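Local coordinates for DNA replication licensing factor MCM related protein (PDB 4ME3) that is the N-terminal domain of an archaeal MCM, which probably binds single-stranded DNA and is thought, in the full-length protein, to act as an ATP-driven helicase, at residues L20-F25 with E77-Q82; Y28-E33 with L47-R52; T134-K139 with D194-E199; I218-D223 with L259-V264. One frame throughout, in Å; residues are numbered along the deposited sequence.

Interaction 1: L20-F25 with E77-Q82; sequences LWRDFF and EEVILQ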
# COMPACT_ATOMS: atom_id res chain seq x y z
N LEU A 20 5.89 -19.16 0.75
CA LEU A 20 6.01 -18.94 2.19
C LEU A 20 4.72 -18.37 2.78
O LEU A 20 4.27 -18.80 3.85
CB LEU A 20 7.20 -18.03 2.49
CG LEU A 20 8.57 -18.70 2.31
CD1 LEU A 20 9.68 -17.66 2.23
CD2 LEU A 20 8.85 -19.66 3.45
N TRP A 21 4.11 -17.40 2.10
CA TRP A 21 2.83 -16.86 2.54
C TRP A 21 1.75 -17.93 2.54
O TRP A 21 0.95 -18.02 3.47
CB TRP A 21 2.38 -15.71 1.63
CG TRP A 21 2.98 -14.38 1.97
CD1 TRP A 21 3.83 -13.65 1.20
CD2 TRP A 21 2.77 -13.62 3.17
NE1 TRP A 21 4.17 -12.48 1.84
CE2 TRP A 21 3.53 -12.44 3.05
CE3 TRP A 21 2.02 -13.83 4.33
CZ2 TRP A 21 3.55 -11.46 4.04
CZ3 TRP A 21 2.05 -12.86 5.31
CH2 TRP A 21 2.81 -11.69 5.17
N ARG A 22 1.72 -18.74 1.49
CA ARG A 22 0.69 -19.78 1.37
C ARG A 22 0.68 -20.70 2.58
O ARG A 22 -0.37 -20.97 3.16
CB ARG A 22 0.90 -20.60 0.09
CG ARG A 22 0.52 -19.87 -1.18
CD ARG A 22 0.42 -20.81 -2.37
NE ARG A 22 0.28 -20.08 -3.62
CZ ARG A 22 1.29 -19.64 -4.36
NH1 ARG A 22 2.55 -19.86 -3.98
NH2 ARG A 22 1.06 -18.98 -5.48
N ASP A 23 1.85 -21.20 2.96
CA ASP A 23 1.96 -22.09 4.10
C ASP A 23 1.61 -21.35 5.39
O ASP A 23 0.97 -21.92 6.28
CB ASP A 23 3.37 -22.66 4.21
CG ASP A 23 3.59 -23.84 3.29
OD1 ASP A 23 2.60 -24.40 2.78
OD2 ASP A 23 4.77 -24.20 3.09
N PHE A 24 2.02 -20.09 5.49
CA PHE A 24 1.76 -19.31 6.69
C PHE A 24 0.27 -19.15 6.96
O PHE A 24 -0.20 -19.39 8.08
CB PHE A 24 2.42 -17.93 6.60
CG PHE A 24 2.01 -17.02 7.71
CD1 PHE A 24 2.55 -17.16 8.98
CD2 PHE A 24 1.06 -16.03 7.50
CE1 PHE A 24 2.16 -16.33 10.01
CE2 PHE A 24 0.67 -15.20 8.53
CZ PHE A 24 1.22 -15.35 9.79
N PHE A 25 -0.47 -18.72 5.95
CA PHE A 25 -1.89 -18.45 6.11
C PHE A 25 -2.60 -19.69 6.63
O PHE A 25 -3.46 -19.61 7.51
CB PHE A 25 -2.52 -18.01 4.79
CG PHE A 25 -2.13 -16.63 4.34
CD1 PHE A 25 -2.04 -15.58 5.25
CD2 PHE A 25 -1.85 -16.37 3.01
CE1 PHE A 25 -1.69 -14.31 4.83
CE2 PHE A 25 -1.49 -15.11 2.59
CZ PHE A 25 -1.41 -14.07 3.50
N GLU A 77 -0.52 -10.27 -0.75
CA GLU A 77 -1.79 -9.83 -1.32
C GLU A 77 -2.14 -10.65 -2.57
O GLU A 77 -3.29 -11.05 -2.75
CB GLU A 77 -1.75 -8.32 -1.62
CG GLU A 77 -1.77 -7.48 -0.34
CD GLU A 77 -1.38 -6.02 -0.55
OE1 GLU A 77 -0.93 -5.66 -1.66
OE2 GLU A 77 -1.50 -5.24 0.42
N GLU A 78 -1.15 -10.91 -3.41
CA GLU A 78 -1.36 -11.71 -4.61
C GLU A 78 -1.85 -13.12 -4.27
O GLU A 78 -2.74 -13.64 -4.92
CB GLU A 78 -0.09 -11.80 -5.45
CG GLU A 78 0.26 -10.51 -6.17
CD GLU A 78 1.46 -10.65 -7.09
OE1 GLU A 78 1.78 -11.80 -7.47
OE2 GLU A 78 2.08 -9.62 -7.42
N VAL A 79 -1.27 -13.72 -3.24
CA VAL A 79 -1.68 -15.05 -2.80
C VAL A 79 -3.14 -15.05 -2.37
O VAL A 79 -3.91 -15.94 -2.73
CB VAL A 79 -0.79 -15.57 -1.65
CG1 VAL A 79 -1.42 -16.80 -1.01
CG2 VAL A 79 0.60 -15.89 -2.17
N ILE A 80 -3.53 -14.04 -1.59
CA ILE A 80 -4.91 -13.91 -1.16
C ILE A 80 -5.84 -13.74 -2.36
O ILE A 80 -6.87 -14.39 -2.44
CB ILE A 80 -5.07 -12.73 -0.19
CG1 ILE A 80 -4.39 -13.06 1.14
CG2 ILE A 80 -6.54 -12.41 0.03
CD1 ILE A 80 -4.28 -11.90 2.10
N LEU A 81 -5.46 -12.88 -3.30
CA LEU A 81 -6.30 -12.61 -4.46
C LEU A 81 -6.42 -13.83 -5.39
O LEU A 81 -7.50 -14.11 -5.91
CB LEU A 81 -5.75 -11.42 -5.24
CG LEU A 81 -5.98 -10.06 -4.59
CD1 LEU A 81 -5.08 -9.00 -5.23
CD2 LEU A 81 -7.43 -9.65 -4.69
N GLN A 82 -5.32 -14.54 -5.58
CA GLN A 82 -5.29 -15.66 -6.51
C GLN A 82 -5.82 -16.96 -5.91
O GLN A 82 -6.55 -17.70 -6.57
CB GLN A 82 -3.86 -15.89 -7.02
CG GLN A 82 -3.31 -14.74 -7.85
CD GLN A 82 -1.89 -15.00 -8.34
OE1 GLN A 82 -1.20 -15.88 -7.84
NE2 GLN A 82 -1.47 -14.23 -9.33
O HOH W 1 -1.10 -17.45 -5.73
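V79 sets CG1 between R22 and F25, with CG2 also against R22, where two helices of the helical bundle in the MCM N-terminal domain, 14-27 and 69-84, pack across one another. The short segments 20-25 and 77-82 cross at -67° with their axes 9.7 Å apart, a steep crossing that confines the contact to a few side chains. V79 has the largest share of it. Its CG1, anti to the backbone N (chi1 167°), lies 3.6 Å from R22 CG, and the same methyl meets F25 at the ring edge, in the ring plane, 4.0 Å from CE2. F25 also reaches I80, the two side chains crossing at about a right angle with F25 CE2 3.8 Å from I80 CG1. Beyond this helix pair the ring rests on L47 and V49 of strand 46-50, which places it in the core between helices and strand. An alanine here would probably open a gap beside V79 and I80, both losing the packing of this ring. R22 plays a double part: its CG packs on V79, while its guanidinium, with V79 CG2 over one face, forms salt bridges to D19 and D83. At the outer margin one water joins the helices, accepting from R22 NH2 at 2.7 Å and donating to Q82 OE1 at 2.6 Å.

Interaction 2: Y28-E33 with L47-R52; sequences YGYSDE and LYVSFR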
# COMPACT_ATOMS: atom_id res chain seq x y z
N TYR A 28 -1.19 -20.98 10.44
CA TYR A 28 -1.55 -20.14 11.58
C TYR A 28 -3.03 -19.76 11.63
O TYR A 28 -3.43 -18.92 12.43
CB TYR A 28 -0.64 -18.91 11.64
CG TYR A 28 0.70 -19.29 12.22
CD1 TYR A 28 1.69 -19.85 11.43
CD2 TYR A 28 0.95 -19.14 13.58
CE1 TYR A 28 2.90 -20.22 11.96
CE2 TYR A 28 2.16 -19.51 14.12
CZ TYR A 28 3.13 -20.05 13.31
OH TYR A 28 4.34 -20.43 13.84
N GLY A 29 -3.83 -20.41 10.79
CA GLY A 29 -5.28 -20.37 10.92
C GLY A 29 -5.94 -19.13 10.34
O GLY A 29 -7.03 -18.75 10.78
N TYR A 30 -5.30 -18.50 9.36
CA TYR A 30 -5.85 -17.29 8.76
C TYR A 30 -6.89 -17.61 7.69
O TYR A 30 -7.68 -16.75 7.31
CB TYR A 30 -4.72 -16.43 8.17
CG TYR A 30 -3.96 -15.66 9.23
CD1 TYR A 30 -4.41 -14.43 9.69
CD2 TYR A 30 -2.80 -16.18 9.79
CE1 TYR A 30 -3.73 -13.73 10.66
CE2 TYR A 30 -2.10 -15.48 10.76
CZ TYR A 30 -2.57 -14.26 11.19
OH TYR A 30 -1.88 -13.58 12.17
N SER A 31 -6.90 -18.85 7.21
CA SER A 31 -7.80 -19.24 6.13
C SER A 31 -9.27 -18.96 6.45
O SER A 31 -10.02 -18.50 5.59
CB SER A 31 -7.63 -20.73 5.80
OG SER A 31 -6.30 -20.99 5.37
N ASP A 32 -9.68 -19.22 7.69
CA ASP A 32 -11.06 -19.00 8.09
C ASP A 32 -11.42 -17.52 8.03
O ASP A 32 -12.50 -17.16 7.55
CB ASP A 32 -11.32 -19.54 9.50
CG ASP A 32 -11.68 -21.01 9.51
OD1 ASP A 32 -11.88 -21.58 8.41
OD2 ASP A 32 -11.78 -21.60 10.60
N GLU A 33 -10.53 -16.66 8.50
CA GLU A 33 -10.78 -15.22 8.46
C GLU A 33 -10.85 -14.74 7.02
O GLU A 33 -11.71 -13.94 6.66
CB GLU A 33 -9.70 -14.45 9.21
CG GLU A 33 -9.93 -12.95 9.22
CD GLU A 33 -9.02 -12.22 10.19
OE1 GLU A 33 -8.04 -12.82 10.66
OE2 GLU A 33 -9.31 -11.04 10.49
N LEU A 47 -6.82 -7.61 5.44
CA LEU A 47 -6.49 -8.64 6.42
C LEU A 47 -5.32 -8.16 7.25
O LEU A 47 -4.31 -7.73 6.70
CB LEU A 47 -6.11 -9.95 5.72
CG LEU A 47 -5.68 -11.07 6.67
CD1 LEU A 47 -6.86 -11.57 7.49
CD2 LEU A 47 -5.02 -12.22 5.91
N TYR A 48 -5.46 -8.21 8.57
CA TYR A 48 -4.35 -7.95 9.47
C TYR A 48 -3.67 -9.26 9.88
O TYR A 48 -4.34 -10.20 10.31
CB TYR A 48 -4.84 -7.23 10.72
CG TYR A 48 -5.18 -5.78 10.46
CD1 TYR A 48 -4.22 -4.79 10.59
CD2 TYR A 48 -6.46 -5.41 10.09
CE1 TYR A 48 -4.52 -3.46 10.34
CE2 TYR A 48 -6.77 -4.08 9.84
CZ TYR A 48 -5.80 -3.12 9.97
OH TYR A 48 -6.10 -1.79 9.73
N VAL A 49 -2.35 -9.30 9.73
CA VAL A 49 -1.57 -10.47 10.14
C VAL A 49 -0.65 -10.09 11.29
O VAL A 49 -0.01 -9.04 11.26
CB VAL A 49 -0.73 -11.01 8.97
CG1 VAL A 49 0.28 -12.03 9.46
CG2 VAL A 49 -1.64 -11.62 7.91
N SER A 50 -0.60 -10.94 12.30
CA SER A 50 0.19 -10.65 13.49
C SER A 50 1.67 -10.91 13.25
O SER A 50 2.05 -11.99 12.79
CB SER A 50 -0.29 -11.51 14.67
OG SER A 50 0.51 -11.28 15.81
N PHE A 51 2.51 -9.93 13.55
CA PHE A 51 3.94 -10.13 13.38
C PHE A 51 4.44 -11.21 14.33
O PHE A 51 5.43 -11.88 14.06
CB PHE A 51 4.72 -8.84 13.60
CG PHE A 51 6.15 -8.94 13.19
CD1 PHE A 51 6.50 -8.91 11.85
CD2 PHE A 51 7.14 -9.10 14.14
CE1 PHE A 51 7.82 -9.01 11.46
CE2 PHE A 51 8.47 -9.21 13.76
CZ PHE A 51 8.81 -9.17 12.42
N ARG A 52 3.74 -11.39 15.45
CA ARG A 52 4.07 -12.44 16.41
C ARG A 52 3.95 -13.81 15.76
O ARG A 52 4.78 -14.70 16.00
CB ARG A 52 3.13 -12.38 17.62
CG ARG A 52 3.09 -11.05 18.36
CD ARG A 52 1.84 -10.96 19.22
NE ARG A 52 1.73 -9.68 19.92
CZ ARG A 52 0.60 -9.22 20.45
NH1 ARG A 52 -0.53 -9.91 20.36
NH2 ARG A 52 0.60 -8.04 21.07
O HOH W 2 -7.97 -8.81 9.80
O HOH W 3 -6.35 -11.29 11.78
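The backbones of Y30 and V49 stay 8.2 Å apart at their CA atoms, so side chains of 28-33, in the turn leading into helix 31-38, bridge to strand 46-50, partly to its backbone. G29, with positive phi, is the C' residue of the Schellman motif that ends helix 14-27, and the chain then delivers Y30 to the strand. The phenol carries the contact: Y30 OH accepts from S50 N at 2.9 Å, and the N-H points almost straight at the oxygen (173°). A chi1 of -77° sets CG of Y30 anti to the carbonyl carbon; V49 CG2 lies over one face of the ring, 4.0 Å above the plane and toward the rim. V49 CG1 is 3.8 Å from Y30 OH. E33, extended beyond CG, lays its carboxylate carbon CD 3.5 Å from L47 CD1. Its oxygens reach the strand through two waters: one donates to E33 OE2 and accepts from Y48 N, while the other donates to both E33 OE1 and Y48 O. S50 is the N-cap of helix 51-57, its side chain receiving a weak bond from R52 N and also hydrogen-bonding D102. Strand 97-101 pairs in parallel with the same strand, through the backbones of L47 and V49. The tyrosine therefore satisfies the amide of S50 directly where strand passes into helix, whereas the carboxylate meets the backbone of Y48 through water.

Interaction 3: T134-K139 with D194-E199; sequences TEVFPK and DVQKVE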
# COMPACT_ATOMS: atom_id res chain seq x y z
N THR A 134 -5.23 16.63 5.89
CA THR A 134 -5.87 17.11 4.68
C THR A 134 -7.30 16.60 4.66
O THR A 134 -7.71 15.81 5.51
CB THR A 134 -5.18 16.58 3.42
OG1 THR A 134 -5.30 15.15 3.36
CG2 THR A 134 -3.70 16.96 3.40
N GLU A 135 -8.07 17.08 3.69
CA GLU A 135 -9.34 16.45 3.39
C GLU A 135 -9.05 15.02 2.94
O GLU A 135 -7.92 14.68 2.59
CB GLU A 135 -10.07 17.22 2.28
CG GLU A 135 -9.46 17.07 0.88
CD GLU A 135 -8.24 17.96 0.66
OE1 GLU A 135 -7.84 18.68 1.60
OE2 GLU A 135 -7.69 17.93 -0.46
N VAL A 136 -10.08 14.18 2.96
CA VAL A 136 -9.98 12.87 2.35
C VAL A 136 -10.31 13.01 0.87
O VAL A 136 -11.40 13.47 0.52
CB VAL A 136 -10.94 11.87 3.01
CG1 VAL A 136 -10.88 10.54 2.29
CG2 VAL A 136 -10.61 11.71 4.48
N PHE A 137 -9.38 12.63 0.01
CA PHE A 137 -9.56 12.81 -1.43
C PHE A 137 -9.32 11.51 -2.19
O PHE A 137 -8.65 10.60 -1.69
CB PHE A 137 -8.62 13.90 -1.95
CG PHE A 137 -7.17 13.59 -1.77
CD1 PHE A 137 -6.53 13.88 -0.58
CD2 PHE A 137 -6.44 13.01 -2.80
CE1 PHE A 137 -5.18 13.60 -0.41
CE2 PHE A 137 -5.10 12.72 -2.63
CZ PHE A 137 -4.47 13.02 -1.44
N PRO A 138 -9.89 11.40 -3.40
CA PRO A 138 -9.75 10.16 -4.16
C PRO A 138 -8.46 10.10 -4.97
O PRO A 138 -8.04 11.10 -5.55
CB PRO A 138 -10.97 10.18 -5.09
CG PRO A 138 -11.17 11.64 -5.35
CD PRO A 138 -10.78 12.36 -4.07
N LYS A 139 -7.85 8.93 -5.01
CA LYS A 139 -6.68 8.69 -5.83
C LYS A 139 -6.94 7.49 -6.73
O LYS A 139 -7.46 6.47 -6.29
CB LYS A 139 -5.45 8.43 -4.96
CG LYS A 139 -4.27 7.83 -5.72
CD LYS A 139 -3.33 7.09 -4.78
CE LYS A 139 -2.60 5.97 -5.51
NZ LYS A 139 -1.91 5.04 -4.57
N ASP A 194 -9.65 6.20 -1.11
CA ASP A 194 -9.50 7.36 -0.26
C ASP A 194 -8.05 7.54 0.13
O ASP A 194 -7.34 6.56 0.39
CB ASP A 194 -10.32 7.19 1.02
CG ASP A 194 -11.82 7.17 0.77
OD1 ASP A 194 -12.30 7.97 -0.06
OD2 ASP A 194 -12.51 6.34 1.41
N VAL A 195 -7.61 8.79 0.19
CA VAL A 195 -6.27 9.12 0.66
C VAL A 195 -6.36 10.34 1.57
O VAL A 195 -7.17 11.24 1.34
CB VAL A 195 -5.31 9.44 -0.50
CG1 VAL A 195 -3.91 9.75 0.03
CG2 VAL A 195 -5.26 8.28 -1.48
N GLN A 196 -5.53 10.36 2.60
CA GLN A 196 -5.46 11.51 3.48
C GLN A 196 -4.02 11.65 3.95
O GLN A 196 -3.36 10.66 4.24
CB GLN A 196 -6.38 11.30 4.69
CG GLN A 196 -6.45 12.49 5.63
CD GLN A 196 -7.37 12.24 6.80
OE1 GLN A 196 -7.42 11.14 7.35
NE2 GLN A 196 -8.12 13.27 7.19
N LYS A 197 -3.53 12.88 3.99
CA LYS A 197 -2.21 13.13 4.56
C LYS A 197 -2.38 13.69 5.96
O LYS A 197 -3.24 14.54 6.21
CB LYS A 197 -1.40 14.10 3.70
CG LYS A 197 -1.30 13.70 2.25
CD LYS A 197 -0.23 14.49 1.53
CE LYS A 197 -0.16 14.13 0.06
NZ LYS A 197 0.87 14.94 -0.66
N VAL A 198 -1.56 13.19 6.88
CA VAL A 198 -1.62 13.57 8.28
C VAL A 198 -0.23 13.92 8.77
O VAL A 198 0.69 13.10 8.69
CB VAL A 198 -2.18 12.41 9.13
CG1 VAL A 198 -2.28 12.80 10.59
CG2 VAL A 198 -3.54 11.96 8.59
N GLU A 199 -0.06 15.13 9.27
CA GLU A 199 1.23 15.53 9.82
C GLU A 199 1.25 15.31 11.33
O GLU A 199 0.37 15.79 12.03
CB GLU A 199 1.53 17.00 9.51
CG GLU A 199 2.84 17.47 10.12
CD GLU A 199 3.17 18.90 9.77
OE1 GLU A 199 4.09 19.11 8.95
OE2 GLU A 199 2.51 19.81 10.31
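F137 and V195 form the tight part of this contact, an antiparallel hydrogen-bonded pair in the OB-fold domain, between strands 123-147 and 191-201. F137 N donates to V195 O at 2.9 Å, and V195 N returns the bond to F137 O. The phenyl ring folds back over its partner, with CG between the backbone N and the carbonyl carbon (chi1 62°); V195 CB lies over its face, 4.0 Å from the centroid, in a CH-pi contact. V195 CG2 is pressed against K139 CB at 3.5 Å, a tight carbon-carbon approach.

Toward T134 one backbone bond, T134 N to K197 O, is joined by bonds that involve side chains: T134 OG1 accepts from K197 N at 2.9 Å and donates to E135 O. Q196 NE2 meets T134 O nearly in line (171°), with the acceptor in the amide plane, and Q196 OE1 is held by G226. The looser, solvent side belongs to V136, whose CG1 touches D194 CB at 3.6 Å, and to the side chain of K197. A threonine hydroxyl and a glutamine amide thus supply pairing that backbone atoms provide at F137, keeping the two segments joined past the regular strand.

Interaction 4: I218-D223 with L259-V264; sequences IITEDD and LYAINV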
# COMPACT_ATOMS: atom_id res chain seq x y z
N ILE A 218 2.33 11.48 7.33
CA ILE A 218 1.90 10.10 7.17
C ILE A 218 0.86 10.08 6.06
O ILE A 218 -0.04 10.93 6.04
CB ILE A 218 1.27 9.56 8.45
CG1 ILE A 218 2.23 9.71 9.63
CG2 ILE A 218 0.88 8.10 8.28
CD1 ILE A 218 1.53 9.76 10.96
N ILE A 219 1.00 9.14 5.14
CA ILE A 219 -0.01 8.92 4.12
C ILE A 219 -0.90 7.77 4.59
O ILE A 219 -0.41 6.67 4.83
CB ILE A 219 0.61 8.55 2.76
CG1 ILE A 219 1.50 9.69 2.25
CG2 ILE A 219 -0.48 8.24 1.73
CD1 ILE A 219 0.81 11.02 2.13
N THR A 220 -2.19 8.04 4.75
CA THR A 220 -3.14 7.00 5.12
C THR A 220 -4.08 6.76 3.95
O THR A 220 -4.67 7.70 3.42
CB THR A 220 -3.96 7.38 6.37
OG1 THR A 220 -4.72 8.58 6.12
CG2 THR A 220 -3.03 7.61 7.56
N GLU A 221 -4.22 5.51 3.53
CA GLU A 221 -5.01 5.19 2.36
C GLU A 221 -6.13 4.20 2.67
O GLU A 221 -6.05 3.41 3.61
CB GLU A 221 -4.14 4.60 1.25
CG GLU A 221 -3.15 5.58 0.64
CD GLU A 221 -2.51 5.03 -0.62
OE1 GLU A 221 -2.51 3.80 -0.81
OE2 GLU A 221 -2.02 5.84 -1.44
N ASP A 222 -7.18 4.27 1.85
CA ASP A 222 -8.29 3.32 1.89
C ASP A 222 -8.89 3.24 3.29
O ASP A 222 -9.38 4.24 3.82
CB ASP A 222 -7.81 1.96 1.36
CG ASP A 222 -8.94 1.10 0.85
OD1 ASP A 222 -10.10 1.56 0.83
OD2 ASP A 222 -8.66 -0.05 0.43
N ASP A 223 -8.87 2.06 3.90
CA ASP A 223 -9.49 1.85 5.20
C ASP A 223 -8.84 2.65 6.33
O ASP A 223 -9.42 2.79 7.41
CB ASP A 223 -9.50 0.36 5.57
CG ASP A 223 -8.16 -0.32 5.30
OD1 ASP A 223 -7.63 -0.18 4.18
OD2 ASP A 223 -7.64 -1.00 6.22
N LEU A 259 5.96 8.83 5.84
CA LEU A 259 5.64 7.46 6.20
C LEU A 259 4.36 7.02 5.51
O LEU A 259 3.34 7.69 5.61
CB LEU A 259 5.49 7.35 7.71
CG LEU A 259 5.52 5.93 8.30
CD1 LEU A 259 6.91 5.33 8.18
CD2 LEU A 259 5.07 5.96 9.75
N TYR A 260 4.43 5.89 4.82
CA TYR A 260 3.25 5.26 4.24
C TYR A 260 2.66 4.28 5.24
O TYR A 260 3.26 3.24 5.54
CB TYR A 260 3.61 4.54 2.94
CG TYR A 260 2.41 3.89 2.30
CD1 TYR A 260 1.57 4.62 1.47
CD2 TYR A 260 2.11 2.55 2.52
CE1 TYR A 260 0.47 4.04 0.89
CE2 TYR A 260 1.01 1.96 1.94
CZ TYR A 260 0.19 2.71 1.12
OH TYR A 260 -0.91 2.13 0.54
N ALA A 261 1.48 4.60 5.75
CA ALA A 261 0.91 3.86 6.87
C ALA A 261 0.48 2.45 6.49
O ALA A 261 -0.22 2.24 5.49
CB ALA A 261 -0.27 4.62 7.45
N ILE A 262 0.90 1.48 7.30
CA ILE A 262 0.45 0.10 7.17
C ILE A 262 -0.50 -0.27 8.30
O ILE A 262 -1.43 -1.06 8.12
CB ILE A 262 1.64 -0.88 7.17
CG1 ILE A 262 2.53 -0.65 5.95
CG2 ILE A 262 1.16 -2.32 7.20
CD1 ILE A 262 1.84 -0.89 4.62
N ASN A 263 -0.26 0.31 9.48
CA ASN A 263 -1.07 0.05 10.66
C ASN A 263 -1.06 1.29 11.55
O ASN A 263 -0.04 1.97 11.67
CB ASN A 263 -0.53 -1.16 11.42
CG ASN A 263 -1.44 -1.60 12.56
OD1 ASN A 263 -2.66 -1.67 12.41
ND2 ASN A 263 -0.83 -1.90 13.70
N VAL A 264 -2.20 1.59 12.16
CA VAL A 264 -2.34 2.79 12.99
C VAL A 264 -3.01 2.44 14.32
O VAL A 264 -3.99 1.70 14.35
CB VAL A 264 -3.18 3.87 12.28
CG1 VAL A 264 -3.55 4.99 13.24
CG2 VAL A 264 -2.43 4.42 11.07
O HOH W 4 -2.15 3.55 4.20
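Y260 and E221 meet at about a right angle, the carboxylate plane turned 82° from the ring plane. Y260 OH donates to E221 OE1 at 2.7 Å; the oxygen lies at the ring edge, in its plane, whereas the hydroxyl approaches from above the carboxylate, 54° out of it. Y260 reaches this position with CG anti to the backbone N (chi1 -179°), and E221 extends beyond CG to meet it, its CD 3.5 Å from Y260 CE1. E221 OE2 turns to a second partner, the ammonium of K139, in a salt bridge, so the two oxygens of one buried residue serve different strands. A lysine in its place would probably leave the ammonium of K139 without its mate, set a second positive charge beside it and deprive the Y260 hydroxyl of its acceptor. I219 also crosses Y260 at about a right angle, its CG2 4.2 Å from Y260 CD1. Beneath these side chains run parallel neighbours in the otherwise largely antiparallel sheet of the OB-fold domain, strands 215-221 and 250-261. I219 sits between two backbone bonds, its N donating to L259 O at 2.8 Å and its O accepting from A261 N at 3.0 Å. On the face opposite Y260, I218 CG2 packs on A261 CB at 3.8 Å, and V236 of strand 233-247 covers both. Past A261 the direct pairing stops: a water accepts from E221 N and donates to A261 O, and the chain turns a corner at I262, where I262 and N263 face D237 in a classic beta bulge.

How the interactions relate
Interactions 1 and 2 share the helical part of the chain and touch each other: F24 packs on V49 and Y30, and the same F25 that faces V79 has its carbonyl near Y30 N. Both are buried, yet interaction 1 is chiefly apolar with one water at its margin, while interaction 2 turns on a phenol and bridging waters. Interactions 3 and 4 belong to one sheet, where strands 191-201 and 215-221 are neighbours; backbone bonds dominate both, but interaction 3 is partly exposed and interaction 4 buried. K139 of interaction 3 and E221 of interaction 4 are salt-bridge partners. Y48 packs on N263, a touch that joins the helical region to the sheet.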